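Local coordinates for putative cell adhesion protein (Parabacteroides distasonis, PDB 3LIU) that probably serves as a fimbrial (pilus) subunit of the FimA/Mfa1 family, contributing to cell adhesion in a gut bacterium, at residues 336-340 with 351-355; 21-26 with 168-173; 198-204 with 329-333; 255-261 with 299-305; 50-56 with 83-87. One frame throughout, in Å; residues are numbered along the deposited sequence. Where two conformers were deposited one is given.

Contact 1 of 5, residues 336-340 with 351-355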
# COMPACT_ATOMS: atom_id res chain seq x y z
N PRO A 336 -13.36 4.63 -8.26
CA PRO A 336 -12.37 5.24 -7.38
C PRO A 336 -12.34 4.55 -6.02
O PRO A 336 -13.32 4.61 -5.28
CB PRO A 336 -12.82 6.70 -7.28
CG PRO A 336 -14.21 6.74 -7.86
CD PRO A 336 -14.62 5.39 -8.29
N VAL A 337 -11.20 3.94 -5.69
CA VAL A 337 -11.09 3.08 -4.50
C VAL A 337 -11.14 3.92 -3.22
O VAL A 337 -10.25 4.71 -2.90
CB VAL A 337 -9.84 2.19 -4.56
CG1 VAL A 337 -9.75 1.25 -3.30
CG2 VAL A 337 -9.89 1.31 -5.82
N GLY A 338 -12.20 3.70 -2.45
CA GLY A 338 -12.30 4.29 -1.13
C GLY A 338 -12.98 5.64 -1.06
O GLY A 338 -12.92 6.31 -0.04
N GLU A 339 -13.62 6.04 -2.15
CA GLU A 339 -14.47 7.21 -2.14
C GLU A 339 -15.55 7.13 -1.05
O GLU A 339 -15.89 8.12 -0.37
CB GLU A 339 -15.09 7.32 -3.52
CG GLU A 339 -16.18 8.39 -3.64
CD GLU A 339 -16.70 8.51 -5.06
OE1 GLU A 339 -17.04 7.48 -5.68
OE2 GLU A 339 -16.75 9.65 -5.55
N GLU A 340 -16.10 5.94 -0.90
CA GLU A 340 -16.98 5.55 0.21
C GLU A 340 -16.60 4.09 0.59
O GLU A 340 -16.49 3.20 -0.29
CB GLU A 340 -18.45 5.66 -0.22
CG GLU A 340 -19.49 5.33 0.88
CD GLU A 340 -19.59 6.41 1.96
OE1 GLU A 340 -19.17 7.54 1.70
OE2 GLU A 340 -20.11 6.13 3.06
N LYS A 351 -14.43 9.57 1.51
CA LYS A 351 -13.11 10.11 1.22
C LYS A 351 -11.99 9.43 2.00
O LYS A 351 -11.01 10.04 2.29
CB LYS A 351 -13.10 11.64 1.40
CG LYS A 351 -14.05 12.36 0.43
CD LYS A 351 -14.17 13.84 0.70
CE LYS A 351 -15.38 14.47 -0.01
NZ LYS A 351 -15.41 14.16 -1.49
N PHE A 352 -12.15 8.14 2.30
CA PHE A 352 -11.10 7.35 2.95
C PHE A 352 -9.94 7.11 1.96
O PHE A 352 -8.76 7.13 2.34
CB PHE A 352 -11.70 6.01 3.38
CG PHE A 352 -10.89 5.29 4.40
CD1 PHE A 352 -11.00 5.63 5.75
CD2 PHE A 352 -10.05 4.26 4.02
CE1 PHE A 352 -10.23 4.96 6.70
CE2 PHE A 352 -9.30 3.58 4.94
CZ PHE A 352 -9.38 3.92 6.29
N TYR A 353 -10.29 6.81 0.71
CA TYR A 353 -9.31 6.50 -0.33
C TYR A 353 -8.34 5.38 0.13
O TYR A 353 -8.76 4.44 0.80
CB TYR A 353 -8.64 7.81 -0.84
CG TYR A 353 -9.66 8.74 -1.47
CD1 TYR A 353 -10.38 8.34 -2.58
CD2 TYR A 353 -9.92 10.01 -0.95
CE1 TYR A 353 -11.32 9.16 -3.17
CE2 TYR A 353 -10.87 10.84 -1.54
CZ TYR A 353 -11.56 10.40 -2.65
OH TYR A 353 -12.50 11.17 -3.26
N VAL A 354 -7.07 5.48 -0.23
CA VAL A 354 -6.14 4.38 -0.08
C VAL A 354 -5.10 4.67 0.99
O VAL A 354 -4.23 5.52 0.81
CB VAL A 354 -5.45 4.03 -1.44
CG1 VAL A 354 -4.49 2.85 -1.28
CG2 VAL A 354 -6.50 3.76 -2.52
N GLN A 355 -5.19 3.92 2.09
CA GLN A 355 -4.32 4.12 3.23
C GLN A 355 -3.63 2.80 3.54
O GLN A 355 -4.15 1.73 3.22
CB GLN A 355 -5.09 4.62 4.43
CG GLN A 355 -5.81 5.91 4.19
CD GLN A 355 -6.58 6.37 5.45
OE1 GLN A 355 -6.13 6.14 6.55
NE2 GLN A 355 -7.72 7.01 5.28
O HOH W 1 -13.90 9.98 -5.28
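Lys351 opens the second segment with its backbone: Lys351 N donates to Glu339 O at 2.8 Å (N-H...O angle 166°), while its CA-to-CB bond points away from 336-340. Phe352 follows with its ring led off to Val341, Ile343 and Tyr358. Tyr353 is the main contributor. Its N gives a second 2.8 Å bond to Gly338 O (165°), its CA makes a CA-H...O contact of 3.3 Å with Val337 O, and its ring carries Gly338 O over one face. The phenol end reaches Glu339 through water 1, 2.7 Å from Tyr353 OH and, more weakly, 2.9 Å from Glu339 OE2. Val354 closes the contact with CG2 lying 4.2 Å from Val337 CG1. Gln355 stays out of reach and ties back, Gln355 NE2 donating to Phe352 O at 3.1 Å. On the first segment Gly338 has phi 91° and psi 12°, and a CB there would sit 2.5 Å from Tyr353 O, so only a residue without a side chain fits. That glycine is the third position of a type II beta turn, Pro336 to Glu339, and the two backbone bonds clamp this turn at the open end of the antiparallel hairpin formed by strands 340-343 and 347-350.

Contact 2 of 5, residues 21-26 with 168-173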
# COMPACT_ATOMS: atom_id res chain seq x y z
N LEU A 21 17.17 -5.78 19.50
CA LEU A 21 15.80 -5.29 19.28
C LEU A 21 14.93 -6.45 18.81
O LEU A 21 15.37 -7.23 18.01
CB LEU A 21 15.83 -4.11 18.28
CG LEU A 21 14.54 -3.34 18.03
CD1 LEU A 21 14.83 -1.87 17.74
CD2 LEU A 21 13.69 -3.97 16.93
N ALA A 22 13.72 -6.60 19.37
CA ALA A 22 12.79 -7.64 18.96
C ALA A 22 11.52 -7.03 18.36
O ALA A 22 10.96 -6.05 18.92
CB ALA A 22 12.48 -8.54 20.13
N ILE A 23 11.07 -7.56 17.21
CA ILE A 23 9.80 -7.09 16.58
C ILE A 23 8.69 -8.13 16.64
O ILE A 23 8.95 -9.36 16.67
CB ILE A 23 10.02 -6.61 15.11
CG1 ILE A 23 10.38 -7.80 14.19
CG2 ILE A 23 11.15 -5.54 15.06
CD1 ILE A 23 9.19 -8.59 13.62
N LYS A 24 7.45 -7.66 16.68
CA LYS A 24 6.30 -8.55 16.69
C LYS A 24 6.06 -9.06 15.27
O LYS A 24 6.08 -8.28 14.33
CB LYS A 24 5.07 -7.82 17.18
CG LYS A 24 3.88 -8.71 17.46
CD LYS A 24 2.57 -7.88 17.48
CE LYS A 24 2.45 -7.06 18.76
NZ LYS A 24 1.50 -5.92 18.63
N SER A 25 5.82 -10.36 15.14
CA SER A 25 5.72 -11.01 13.82
C SER A 25 4.44 -11.85 13.73
O SER A 25 4.08 -12.54 14.69
CB SER A 25 6.95 -11.91 13.59
OG SER A 25 7.26 -12.01 12.21
N GLU A 26 3.79 -11.82 12.56
CA GLU A 26 2.52 -12.56 12.32
C GLU A 26 2.75 -14.00 11.80
O GLU A 26 3.22 -14.23 10.67
CB GLU A 26 1.62 -11.78 11.34
CG GLU A 26 1.57 -10.27 11.61
CD GLU A 26 0.34 -9.59 11.02
OE1 GLU A 26 -0.24 -10.08 10.01
OE2 GLU A 26 -0.05 -8.54 11.57
N PRO A 168 7.29 -6.80 22.11
CA PRO A 168 7.98 -6.69 20.83
C PRO A 168 7.47 -5.51 19.96
O PRO A 168 6.30 -5.14 20.04
CB PRO A 168 7.75 -8.05 20.16
CG PRO A 168 6.75 -8.77 20.96
CD PRO A 168 6.70 -8.14 22.32
N VAL A 169 8.37 -4.90 19.19
CA VAL A 169 8.02 -3.69 18.44
C VAL A 169 7.10 -4.05 17.28
O VAL A 169 7.45 -4.88 16.45
CB VAL A 169 9.23 -2.95 17.89
CG1 VAL A 169 8.80 -1.58 17.27
CG2 VAL A 169 10.25 -2.79 19.02
N PRO A 170 5.88 -3.46 17.25
CA PRO A 170 4.98 -3.72 16.11
C PRO A 170 5.45 -3.01 14.86
O PRO A 170 6.06 -1.94 14.93
CB PRO A 170 3.61 -3.16 16.57
CG PRO A 170 3.84 -2.38 17.76
CD PRO A 170 5.30 -2.51 18.22
N LEU A 171 5.22 -3.65 13.72
CA LEU A 171 5.52 -3.08 12.41
C LEU A 171 4.22 -2.95 11.66
O LEU A 171 3.35 -3.78 11.82
CB LEU A 171 6.51 -3.95 11.64
CG LEU A 171 7.87 -4.26 12.27
CD1 LEU A 171 8.70 -5.15 11.32
CD2 LEU A 171 8.61 -2.99 12.73
N VAL A 172 4.09 -1.88 10.86
CA VAL A 172 2.94 -1.67 10.02
C VAL A 172 3.35 -1.60 8.57
O VAL A 172 4.26 -0.87 8.22
CB VAL A 172 2.18 -0.39 10.41
CG1 VAL A 172 0.94 -0.21 9.48
CG2 VAL A 172 1.77 -0.46 11.86
N ARG A 173 2.66 -2.35 7.72
CA ARG A 173 3.00 -2.39 6.30
C ARG A 173 2.92 -1.00 5.68
O ARG A 173 2.13 -0.18 6.09
CB ARG A 173 2.09 -3.33 5.52
CG ARG A 173 2.21 -4.80 5.88
CD ARG A 173 1.25 -5.63 5.02
NE ARG A 173 1.16 -7.04 5.42
CZ ARG A 173 0.46 -7.52 6.46
NH1 ARG A 173 -0.20 -6.73 7.25
NH2 ARG A 173 0.43 -8.83 6.72
O HOH W 2 4.34 -6.48 13.72
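Two backbone hydrogen bonds hold the segments together, both centred on Val169: Val169 N donates to Ala22 O at 2.8 Å (175°), and Lys24 N donates to Val169 O at 2.8 Å (163°). Both polar backbone atoms of Val169 are thus satisfied by the residues flanking Ile23, and Ile23 CA also approaches Val169 O at 3.2 Å in a CA-H...O contact. This is a single beta bridge, Ile23 with Val169, at a CA-CA distance of 4.3 Å, and it joins strand 16-24 to segment 168-173, which runs on in strand 172-185, within the beta-rich FimA family region. Beyond it the segments diverge, and water 2 spans the gap, donating to Lys24 O at 2.6 Å and accepting from Leu171 N at 3.0 Å. Ile23 CD1 meets Leu171 CD1 at 4.2 Å. Arg173 NH2 forms a long salt bridge with Glu26 OE1 at 3.6 Å, the latter atom being less surely placed. Asp40, Asn357 and the backbone O of Trp392 also serve the guanidinium.

Contact 3 of 5, residues 198-204 with 329-333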
# COMPACT_ATOMS: atom_id res chain seq x y z
N PHE A 198 -22.65 -10.99 -17.05
CA PHE A 198 -21.39 -10.27 -17.22
C PHE A 198 -20.29 -11.28 -17.02
O PHE A 198 -20.29 -11.96 -16.00
CB PHE A 198 -21.26 -9.18 -16.18
CG PHE A 198 -19.92 -8.48 -16.18
CD1 PHE A 198 -19.60 -7.56 -17.17
CD2 PHE A 198 -19.01 -8.71 -15.19
CE1 PHE A 198 -18.39 -6.94 -17.18
CE2 PHE A 198 -17.81 -8.08 -15.18
CZ PHE A 198 -17.49 -7.18 -16.17
N VAL A 199 -19.39 -11.38 -18.00
CA VAL A 199 -18.24 -12.27 -17.94
C VAL A 199 -17.00 -11.39 -17.78
O VAL A 199 -16.68 -10.58 -18.68
CB VAL A 199 -18.12 -13.13 -19.22
CG1 VAL A 199 -16.94 -14.08 -19.09
CG2 VAL A 199 -19.43 -13.91 -19.49
N LEU A 200 -16.32 -11.54 -16.65
CA LEU A 200 -15.11 -10.81 -16.35
C LEU A 200 -13.92 -11.27 -17.20
O LEU A 200 -13.64 -12.45 -17.25
CB LEU A 200 -14.79 -10.95 -14.85
CG LEU A 200 -13.56 -10.18 -14.39
CD1 LEU A 200 -13.86 -8.64 -14.43
CD2 LEU A 200 -13.16 -10.66 -12.99
N LYS A 201 -13.22 -10.34 -17.84
CA LYS A 201 -12.01 -10.66 -18.65
C LYS A 201 -10.71 -10.14 -18.05
O LYS A 201 -9.68 -10.81 -18.16
CB LYS A 201 -12.14 -10.08 -20.05
CG LYS A 201 -13.11 -10.85 -20.98
CD LYS A 201 -13.01 -10.31 -22.43
CE LYS A 201 -13.65 -11.23 -23.49
NZ LYS A 201 -14.44 -10.45 -24.56
N GLU A 202 -10.76 -8.98 -17.40
CA GLU A 202 -9.53 -8.33 -16.88
C GLU A 202 -9.86 -7.42 -15.69
O GLU A 202 -10.94 -6.83 -15.61
CB GLU A 202 -8.85 -7.52 -18.01
CG GLU A 202 -7.51 -6.85 -17.64
CD GLU A 202 -6.29 -7.72 -17.95
OE1 GLU A 202 -6.48 -8.84 -18.47
OE2 GLU A 202 -5.14 -7.29 -17.70
N VAL A 203 -8.91 -7.30 -14.77
CA VAL A 203 -8.96 -6.33 -13.71
C VAL A 203 -7.64 -5.57 -13.70
O VAL A 203 -6.57 -6.17 -13.89
CB VAL A 203 -9.17 -7.02 -12.34
CG1 VAL A 203 -9.35 -5.99 -11.24
CG2 VAL A 203 -10.40 -7.97 -12.40
N PHE A 204 -7.68 -4.26 -13.55
CA PHE A 204 -6.43 -3.50 -13.41
C PHE A 204 -6.56 -2.25 -12.56
O PHE A 204 -7.68 -1.79 -12.27
CB PHE A 204 -5.75 -3.23 -14.79
CG PHE A 204 -6.37 -2.11 -15.62
CD1 PHE A 204 -7.54 -2.31 -16.31
CD2 PHE A 204 -5.75 -0.87 -15.71
CE1 PHE A 204 -8.10 -1.31 -17.09
CE2 PHE A 204 -6.30 0.15 -16.49
CZ PHE A 204 -7.47 -0.08 -17.20
N GLU A 329 -19.07 -6.53 -26.00
CA GLU A 329 -17.84 -7.10 -25.52
C GLU A 329 -16.91 -6.01 -25.03
O GLU A 329 -17.01 -4.89 -25.47
CB GLU A 329 -17.14 -7.84 -26.64
CG GLU A 329 -17.90 -9.01 -27.17
CD GLU A 329 -17.01 -9.81 -28.07
OE1 GLU A 329 -15.86 -10.06 -27.70
OE2 GLU A 329 -17.44 -10.18 -29.15
N ASN A 330 -15.98 -6.39 -24.16
CA ASN A 330 -14.85 -5.54 -23.80
C ASN A 330 -15.28 -4.17 -23.28
O ASN A 330 -14.75 -3.15 -23.70
CB ASN A 330 -13.90 -5.44 -25.01
CG ASN A 330 -13.37 -6.80 -25.40
OD1 ASN A 330 -12.93 -7.57 -24.52
ND2 ASN A 330 -13.46 -7.15 -26.70
N CYS A 331 -16.30 -4.20 -22.40
CA CYS A 331 -16.81 -3.06 -21.66
C CYS A 331 -15.98 -2.79 -20.43
O CYS A 331 -15.68 -3.73 -19.69
CB CYS A 331 -18.18 -3.40 -21.05
SG CYS A 331 -19.43 -3.46 -22.10
N TYR A 332 -15.74 -1.51 -20.13
CA TYR A 332 -15.03 -1.09 -18.92
C TYR A 332 -15.93 -0.41 -17.90
O TYR A 332 -16.86 0.37 -18.23
CB TYR A 332 -13.89 -0.12 -19.24
CG TYR A 332 -12.79 -0.67 -20.06
CD1 TYR A 332 -11.71 -1.30 -19.46
CD2 TYR A 332 -12.80 -0.55 -21.46
CE1 TYR A 332 -10.68 -1.80 -20.22
CE2 TYR A 332 -11.77 -1.08 -22.23
CZ TYR A 332 -10.71 -1.70 -21.60
OH TYR A 332 -9.67 -2.25 -22.35
N TYR A 333 -15.59 -0.66 -16.64
CA TYR A 333 -16.23 -0.07 -15.47
C TYR A 333 -15.12 0.32 -14.47
O TYR A 333 -14.33 -0.55 -14.01
CB TYR A 333 -17.17 -1.07 -14.83
CG TYR A 333 -18.22 -1.64 -15.76
CD1 TYR A 333 -17.94 -2.73 -16.56
CD2 TYR A 333 -19.51 -1.09 -15.83
CE1 TYR A 333 -18.90 -3.29 -17.41
CE2 TYR A 333 -20.47 -1.61 -16.68
CZ TYR A 333 -20.15 -2.75 -17.46
OH TYR A 333 -21.08 -3.30 -18.30
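Phe198 projects its ring against that of Tyr333, with Phe198 CE1 3.7 Å from Tyr333 CE1, centroids 5.7 Å apart and ring planes at 86°; the approach is oblique. A second apolar contact between rings lies at the other end of 198-204, where Tyr332 CE1 comes within 4.1 Å of Phe204 CE1, near the plane of the Phe204 ring. The backbones stay well apart, the nearest CA atoms being those of Lys201 and Asn330 at 7.8 Å, so side chains alone make this contact. That spacing follows from the sheet topology: strand 308-319 pairs antiparallel with both 193-213 and 326-336 and therefore lies between them. Each of the two flanking strands is bulged against it, Lys201 and Glu202 facing Lys312 in a classic beta bulge, Asn330 and Cys331 facing Gly313 in a G1 bulge. At the polar end Lys201 NZ donates to Asn330 OD1 at 3.3 Å and forms a salt bridge to Glu329 OE1 at 3.5 Å. Its strongest partner is Asp314 on the intervening strand, whose carboxylate also accepts from Asn330 N; the hydroxyl of Tyr333 bonds to the backbone of Gly368.

Contact 4 of 5, residues 255-261 with 299-305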
# COMPACT_ATOMS: atom_id res chain seq x y z
N SER A 255 -11.25 11.80 -18.65
CA SER A 255 -11.73 12.52 -17.43
C SER A 255 -11.40 11.76 -16.12
O SER A 255 -11.24 12.36 -15.06
CB SER A 255 -13.24 12.80 -17.53
OG SER A 255 -13.99 11.59 -17.48
N TYR A 256 -11.21 10.45 -16.22
CA TYR A 256 -10.96 9.63 -15.06
C TYR A 256 -9.47 9.47 -14.66
O TYR A 256 -9.17 9.03 -13.56
CB TYR A 256 -11.56 8.26 -15.30
CG TYR A 256 -13.08 8.15 -15.28
CD1 TYR A 256 -13.89 9.19 -14.84
CD2 TYR A 256 -13.70 6.95 -15.64
CE1 TYR A 256 -15.27 9.04 -14.77
CE2 TYR A 256 -15.09 6.80 -15.58
CZ TYR A 256 -15.86 7.83 -15.13
OH TYR A 256 -17.23 7.70 -15.04
N LYS A 257 -8.54 9.81 -15.56
CA LYS A 257 -7.15 9.41 -15.41
C LYS A 257 -6.32 10.33 -16.28
O LYS A 257 -6.49 10.33 -17.53
CB LYS A 257 -6.98 7.95 -15.84
CG LYS A 257 -5.60 7.34 -15.77
CD LYS A 257 -4.72 7.64 -16.96
CE LYS A 257 -3.52 6.71 -17.02
NZ LYS A 257 -2.66 6.97 -18.25
N LYS A 258 -5.45 11.12 -15.64
CA LYS A 258 -4.60 12.07 -16.34
C LYS A 258 -3.17 11.60 -16.37
O LYS A 258 -2.70 10.89 -15.47
CB LYS A 258 -4.68 13.47 -15.70
CG LYS A 258 -6.05 14.11 -15.76
CD LYS A 258 -6.58 14.21 -17.22
CE LYS A 258 -7.88 14.92 -17.35
NZ LYS A 258 -8.29 14.99 -18.81
N GLY A 259 -2.47 12.02 -17.43
CA GLY A 259 -1.05 11.82 -17.59
C GLY A 259 -0.57 10.50 -18.18
O GLY A 259 -1.25 9.46 -18.13
N LEU A 260 0.64 10.54 -18.72
CA LEU A 260 1.33 9.32 -19.06
C LEU A 260 1.90 8.77 -17.76
O LEU A 260 2.84 9.30 -17.21
CB LEU A 260 2.44 9.57 -20.09
CG LEU A 260 3.37 8.43 -20.54
CD1 LEU A 260 2.59 7.27 -21.15
CD2 LEU A 260 4.42 8.94 -21.58
N GLN A 261 1.30 7.69 -17.31
CA GLN A 261 1.70 7.00 -16.12
C GLN A 261 2.56 5.79 -16.55
O GLN A 261 2.51 5.33 -17.69
CB GLN A 261 0.43 6.52 -15.37
CG GLN A 261 -0.50 7.68 -15.04
CD GLN A 261 -1.65 7.27 -14.11
OE1 GLN A 261 -1.72 6.13 -13.64
NE2 GLN A 261 -2.52 8.23 -13.80
N VAL A 299 -11.09 17.35 -16.05
CA VAL A 299 -10.73 16.55 -14.91
C VAL A 299 -12.00 16.25 -14.10
O VAL A 299 -12.63 17.19 -13.56
CB VAL A 299 -9.76 17.34 -13.95
CG1 VAL A 299 -9.43 16.50 -12.66
CG2 VAL A 299 -8.48 17.69 -14.66
N ASN A 300 -12.35 14.97 -13.98
CA ASN A 300 -13.36 14.56 -13.01
C ASN A 300 -12.64 14.25 -11.70
O ASN A 300 -12.01 13.20 -11.51
CB ASN A 300 -14.20 13.39 -13.53
CG ASN A 300 -15.31 12.99 -12.58
OD1 ASN A 300 -15.16 13.14 -11.37
ND2 ASN A 300 -16.43 12.45 -13.12
N GLU A 301 -12.75 15.19 -10.78
CA GLU A 301 -11.95 15.17 -9.56
C GLU A 301 -12.28 14.03 -8.60
O GLU A 301 -11.47 13.72 -7.73
CB GLU A 301 -12.12 16.51 -8.85
CG GLU A 301 -11.32 17.60 -9.55
CD GLU A 301 -11.52 18.95 -8.97
OE1 GLU A 301 -12.33 19.07 -8.04
OE2 GLU A 301 -10.88 19.90 -9.45
N ALA A 302 -13.45 13.44 -8.74
CA ALA A 302 -13.76 12.20 -8.06
C ALA A 302 -12.92 11.01 -8.57
O ALA A 302 -12.72 10.06 -7.84
CB ALA A 302 -15.30 11.92 -8.17
N TYR A 303 -12.42 11.05 -9.81
CA TYR A 303 -11.63 9.93 -10.33
C TYR A 303 -10.15 10.21 -10.51
O TYR A 303 -9.32 9.43 -10.03
CB TYR A 303 -12.18 9.45 -11.65
CG TYR A 303 -13.56 8.83 -11.59
CD1 TYR A 303 -14.70 9.61 -11.44
CD2 TYR A 303 -13.73 7.47 -11.76
CE1 TYR A 303 -15.95 9.04 -11.43
CE2 TYR A 303 -15.00 6.89 -11.76
CZ TYR A 303 -16.09 7.67 -11.59
OH TYR A 303 -17.33 7.09 -11.59
N ALA A 304 -9.83 11.31 -11.23
CA ALA A 304 -8.44 11.71 -11.55
C ALA A 304 -7.80 12.54 -10.43
O ALA A 304 -8.37 13.60 -10.08
CB ALA A 304 -8.44 12.55 -12.83
N ASN A 305 -6.68 12.12 -9.83
CA ASN A 305 -5.96 10.85 -10.07
C ASN A 305 -5.94 10.05 -8.78
O ASN A 305 -4.90 9.65 -8.24
CB ASN A 305 -4.51 11.07 -10.57
CG ASN A 305 -4.39 11.13 -12.11
OD1 ASN A 305 -5.39 11.00 -12.84
ND2 ASN A 305 -3.12 11.34 -12.63
O HOH W 3 -16.15 12.49 -15.91
O HOH W 4 -17.44 4.77 -13.40
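Tyr256 has 100 Å² covered by the other segment, more than any other residue here, and its ring makes the stack of the contact. It lies face-to-face on Tyr303, centroids 3.6 Å apart and planes at 12°, with Tyr256 CD1 only 3.3 Å from Tyr303 CG. The two hydroxyls converge on water 4, at 2.9 Å from Tyr303 OH and a weak 3.4 Å from Tyr256 OH. Lys258 is next at 65 Å². Lys258 N donates to Asn305 OD1 at 2.8 Å (176°), and Asn305 ND2 in turn donates to Lys258 O at 2.9 Å (162°). Its aliphatic chain packs by CE 3.9 Å from Val299 CG2, while NZ is bound by the carbonyls of Ser297 and Asn298. A further bond, Asn300 N to Ser255 O at 3.0 Å, ties the first residues of the two segments, and water 3 links Ser255 OG and Asn300 ND2, at 2.8 Å from each; Ser255 OG also bonds Asp376. The arrangement is loop-to-loop packing, joining the loop before strand 262-263 to the loop before strand 308-319 through a face-to-face tyrosine stack and an asparagine carboxamide that bonds both N and O of one residue, as a backbone amide can.

Contact 5 of 5, residues 50-56 with 83-87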
# COMPACT_ATOMS: atom_id res chain seq x y z
N VAL A 50 19.22 4.49 14.62
CA VAL A 50 19.30 5.01 16.00
C VAL A 50 19.88 6.44 15.95
O VAL A 50 21.02 6.61 15.51
CB VAL A 50 20.25 4.13 16.84
CG1 VAL A 50 20.23 4.54 18.33
CG2 VAL A 50 19.88 2.66 16.70
N PHE A 51 19.13 7.43 16.40
CA PHE A 51 19.54 8.84 16.26
C PHE A 51 19.58 9.51 17.64
O PHE A 51 18.55 9.75 18.29
CB PHE A 51 18.61 9.58 15.27
CG PHE A 51 18.64 9.02 13.87
CD1 PHE A 51 19.55 9.49 12.93
CD2 PHE A 51 17.78 8.01 13.49
CE1 PHE A 51 19.57 8.96 11.63
CE2 PHE A 51 17.80 7.49 12.23
CZ PHE A 51 18.69 7.96 11.29
N GLY A 52 20.78 9.80 18.10
CA GLY A 52 20.94 10.38 19.43
C GLY A 52 20.40 11.79 19.43
O GLY A 52 20.42 12.46 18.41
N VAL A 53 19.92 12.26 20.57
CA VAL A 53 19.34 13.61 20.60
C VAL A 53 20.41 14.68 20.35
O VAL A 53 20.07 15.73 19.90
CB VAL A 53 18.62 13.90 21.94
CG1 VAL A 53 17.37 13.06 22.04
CG2 VAL A 53 19.55 13.68 23.10
N ASP A 54 21.67 14.38 20.62
CA ASP A 54 22.79 15.30 20.39
C ASP A 54 23.45 15.19 19.02
O ASP A 54 24.56 15.72 18.84
CB ASP A 54 23.88 15.03 21.43
CG ASP A 54 24.32 13.58 21.42
OD1 ASP A 54 23.43 12.71 21.45
OD2 ASP A 54 25.53 13.31 21.37
N GLY A 55 22.86 14.47 18.07
CA GLY A 55 23.36 14.47 16.71
C GLY A 55 24.08 13.23 16.22
O GLY A 55 24.27 13.09 15.02
N TRP A 56 24.48 12.30 17.07
CA TRP A 56 25.12 11.08 16.56
C TRP A 56 24.05 10.18 15.91
O TRP A 56 22.85 10.31 16.20
CB TRP A 56 25.88 10.32 17.64
CG TRP A 56 25.05 9.83 18.86
CD1 TRP A 56 24.93 10.47 20.06
CD2 TRP A 56 24.31 8.60 18.98
NE1 TRP A 56 24.13 9.72 20.92
CE2 TRP A 56 23.76 8.57 20.28
CE3 TRP A 56 24.05 7.53 18.12
CZ2 TRP A 56 22.96 7.52 20.73
CZ3 TRP A 56 23.25 6.48 18.57
CH2 TRP A 56 22.72 6.49 19.87
N GLU A 83 19.99 9.33 25.19
CA GLU A 83 18.65 9.33 24.68
C GLU A 83 18.71 9.31 23.17
O GLU A 83 19.54 9.98 22.58
CB GLU A 83 17.85 10.54 25.17
CG GLU A 83 16.36 10.41 24.87
CD GLU A 83 15.50 11.48 25.53
OE1 GLU A 83 16.04 12.32 26.31
OE2 GLU A 83 14.29 11.48 25.27
N ALA A 84 17.85 8.49 22.56
CA ALA A 84 17.82 8.33 21.12
C ALA A 84 16.42 8.07 20.60
O ALA A 84 15.53 7.57 21.32
CB ALA A 84 18.78 7.22 20.67
N HIS A 85 16.25 8.39 19.32
CA HIS A 85 15.06 8.08 18.57
C HIS A 85 15.39 6.91 17.63
O HIS A 85 16.40 6.94 16.94
CB HIS A 85 14.58 9.30 17.83
CG HIS A 85 13.98 10.34 18.72
ND1 HIS A 85 14.46 11.63 18.79
CD2 HIS A 85 12.94 10.29 19.58
CE1 HIS A 85 13.75 12.32 19.66
NE2 HIS A 85 12.82 11.53 20.16
N VAL A 86 14.57 5.87 17.68
CA VAL A 86 14.82 4.60 17.00
C VAL A 86 13.63 4.27 16.13
O VAL A 86 12.50 4.37 16.58
CB VAL A 86 14.99 3.48 18.02
CG1 VAL A 86 15.22 2.15 17.37
CG2 VAL A 86 16.13 3.83 18.99
N VAL A 87 13.90 3.88 14.89
CA VAL A 87 12.87 3.43 13.96
C VAL A 87 13.37 2.16 13.25
O VAL A 87 14.55 2.00 12.95
CB VAL A 87 12.45 4.56 12.97
CG1 VAL A 87 13.67 5.24 12.31
CG2 VAL A 87 11.46 4.04 11.91
O HOH W 5 16.74 12.05 17.60
O HOH W 6 22.26 10.98 22.96
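The segments run antiparallel, the axes of strand 50-52 and strand 83-87 approaching to 4.4 Å with their directions 155° apart. They are neighbouring strands of the large mixed sheet, within the FimA family region, assigned to the transthyretin clan. Phe51 and His85 form the hydrogen-bonded pair: Phe51 N donates to His85 O at 2.8 Å and His85 N to Phe51 O at 2.9 Å. Val50 with Val86 and Gly52 with Ala84 are non-hydrogen-bonded pairs, their CA atoms 4.6 and 4.1 Å apart. Val53 N extends the ladder to Glu83 O at 3.1 Å just as the first chain enters a type I turn, Gly52 to Gly55, on its way to strand 57-66.

Val50, Ala84 and Val86 share one face of the sheet, Val50 CG1 lying 3.8 Å from Ala84 CB and 4.2 Å from Val86 CG2. Trp56 folds back over the same patch, its CH2 4.1 Å from Ala84 CB, and a CB on Gly52 would come 2.1 Å from Trp56 NE1, so the indole occupies the space left by the missing side chain. Phe51 and His85 lie on the other face, where both touch Ile106 of helix 106-110. Water 5 joins Phe51 O at 3.0 Å to His85 ND1 at 2.6 Å. Water 6 receives Trp56 NE1 at 3.0 Å and donates to Asp54 OD1 at 2.6 Å and to Glu83 O at 2.9 Å.

How the contacts relate
The contacts fall into two groups along an elongated chain. Contacts 2 and 5 share the large mixed sheet of the FimA family region, centres 20 Å apart, and touch where Leu21 CD1 lies 4.0 Å from Val86 CG1; in sequence contact 5 falls between the two halves of contact 2. Contacts 3, 4 and 1 belong to the later part of the chain: contact 4 falls between the halves of contact 3, and contact 1 follows. Strand 326-336 runs from contact 3 into contact 1, whose Pro336 packs on Ala302 and Tyr303. Contacts 1 and 4 have centres 15 Å apart. Contacts 3 and 5 have centres 52 Å apart on opposite sides of the chain's centre, consistent with an extended subunit.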